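Local atomic coordinates of exocyst complex component EXO70 (Saccharomyces cerevisiae, PDB entry 2B1E), a protein that acts in the secretory pathway as a subunit of the exocyst, the complex that tethers secretory vesicles to sites of exocytosis, and takes part in exocyst assembly. Residues A[405-408]-A[409-412]. Numbering follows the deposited sequence.
Sequences SKNK and HKQR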
loop_
_atom_site.group_PDB
_atom_site.type_symbol
_atom_site.label_atom_id
_atom_site.label_comp_id
_atom_site.label_asym_id
_atom_site.label_seq_id
_atom_site.Cartn_x
_atom_site.Cartn_y
_atom_site.Cartn_z
ATOM N N SER A 405 7.209 35.999 -22.947
ATOM C CA SER A 405 6.947 37.432 -23.079
ATOM C C SER A 405 5.436 37.630 -23.038
ATOM O O SER A 405 4.949 38.658 -22.569
ATOM C CB SER A 405 7.508 37.977 -24.399
ATOM O OG SER A 405 6.808 37.448 -25.512
ATOM N N LYS A 406 4.708 36.630 -23.533
ATOM C CA LYS A 406 3.244 36.633 -23.547
ATOM C C LYS A 406 2.689 36.652 -22.128
ATOM O O LYS A 406 1.597 37.142 -21.885
ATOM C CB LYS A 406 2.720 35.381 -24.253
ATOM C CG LYS A 406 2.483 35.537 -25.740
ATOM C CD LYS A 406 1.161 36.240 -26.000
ATOM C CE LYS A 406 0.734 36.112 -27.457
ATOM N NZ LYS A 406 -0.650 36.638 -27.646
ATOM N N ASN A 407 3.437 36.088 -21.191
ATOM C CA ASN A 407 2.982 36.084 -19.809
ATOM C C ASN A 407 3.368 37.419 -19.183
ATOM O O ASN A 407 4.531 37.629 -18.828
ATOM C CB ASN A 407 3.637 34.940 -19.044
ATOM C CG ASN A 407 3.046 34.759 -17.666
ATOM O OD1 ASN A 407 2.320 35.626 -17.172
ATOM N ND2 ASN A 407 3.358 33.636 -17.031
ATOM N N LYS A 408 2.397 38.321 -19.040
ATOM C CA LYS A 408 2.672 39.641 -18.477
ATOM C C LYS A 408 2.590 39.678 -16.949
ATOM O O LYS A 408 2.815 40.722 -16.347
ATOM C CB LYS A 408 1.689 40.684 -19.033
ATOM C CG LYS A 408 1.475 40.660 -20.556
ATOM C CD LYS A 408 2.736 40.988 -21.331
ATOM C CE LYS A 408 2.481 40.917 -22.852
ATOM N NZ LYS A 408 3.751 41.008 -23.623
ATOM N N HIS A 409 2.280 38.548 -16.325
ATOM C CA HIS A 409 2.125 38.505 -14.872
ATOM C C HIS A 409 3.075 37.544 -14.163
ATOM O O HIS A 409 2.724 36.980 -13.128
ATOM C CB HIS A 409 0.681 38.103 -14.557
ATOM C CG HIS A 409 -0.336 38.927 -15.282
ATOM N ND1 HIS A 409 -0.792 40.133 -14.800
ATOM C CD2 HIS A 409 -0.930 38.754 -16.488
ATOM C CE1 HIS A 409 -1.619 40.673 -15.679
ATOM N NE2 HIS A 409 -1.721 39.856 -16.712
ATOM N N LYS A 410 4.274 37.370 -14.699
ATOM C CA LYS A 410 5.206 36.423 -14.101
ATOM C C LYS A 410 5.604 36.733 -12.667
ATOM O O LYS A 410 5.771 35.821 -11.857
ATOM C CB LYS A 410 6.439 36.271 -15.000
ATOM C CG LYS A 410 6.079 35.695 -16.370
ATOM C CD LYS A 410 7.289 35.298 -17.204
ATOM C CE LYS A 410 8.003 36.514 -17.758
ATOM N NZ LYS A 410 7.062 37.374 -18.509
ATOM N N GLN A 411 5.734 38.012 -12.335
ATOM C CA GLN A 411 6.124 38.372 -10.979
ATOM C C GLN A 411 5.096 37.887 -9.961
ATOM O O GLN A 411 5.454 37.226 -8.988
ATOM C CB GLN A 411 6.321 39.891 -10.852
ATOM C CG GLN A 411 6.731 40.327 -9.437
ATOM C CD GLN A 411 7.164 41.780 -9.383
ATOM O OE1 GLN A 411 6.435 42.675 -9.815
ATOM N NE2 GLN A 411 8.353 42.021 -8.855
ATOM N N ARG A 412 3.823 38.201 -10.200
ATOM C CA ARG A 412 2.744 37.792 -9.297
ATOM C C ARG A 412 2.510 36.283 -9.285
ATOM O O ARG A 412 2.307 35.693 -8.220
ATOM C CB ARG A 412 1.429 38.496 -9.664
ATOM C CG ARG A 412 0.269 38.035 -8.787
ATOM C CD ARG A 412 -1.078 38.675 -9.106
ATOM N NE ARG A 412 -2.094 38.132 -8.201
ATOM C CZ ARG A 412 -3.379 38.472 -8.199
ATOM N NH1 ARG A 412 -3.842 39.368 -9.063
ATOM N NH2 ARG A 412 -4.204 37.911 -7.327
HETATM O O HOH W 1 4.836 40.443 -13.947
#
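Asn407 and His409 form an Asx turn at the start of helix 410-429: the side-chain OD1 of Asn407 accepts a hydrogen bond from the backbone N of His409 at 3.0 Å, with the donor tilted well off the amide's carbonyl plane. His409 is the N-cap residue. Lys408 CB lies 4.0 Å above one face of the His409 ring, toward its rim. Lys410 folds back over the turn, its CG packing 3.4 Å from Asn407 CG. Two successive bends, chi3 -74° and chi4 -54°, then bring NZ of Lys410 to Asn407 O. That bond is 2.6 Å long and nearly end-on, with a C=O...N angle of 162°. The same ammonium also bonds Ser404 O. With only a methyl group at Lys410, as in an alanine, both carbonyls would probably lose this donor and the flank of the Asn407 amide would be uncovered. Tyr455 of helix 440-473 touches both the Asn407 and Lys410 side chains, placing the turn against that helix. A water accepts a hydrogen bond from Gln411 N at 3.1 Å and lies within bonding distance of Lys408 O. The NZ of Lys408 curls back to donate to Ser405 O at 2.8 Å, from above the carbonyl plane.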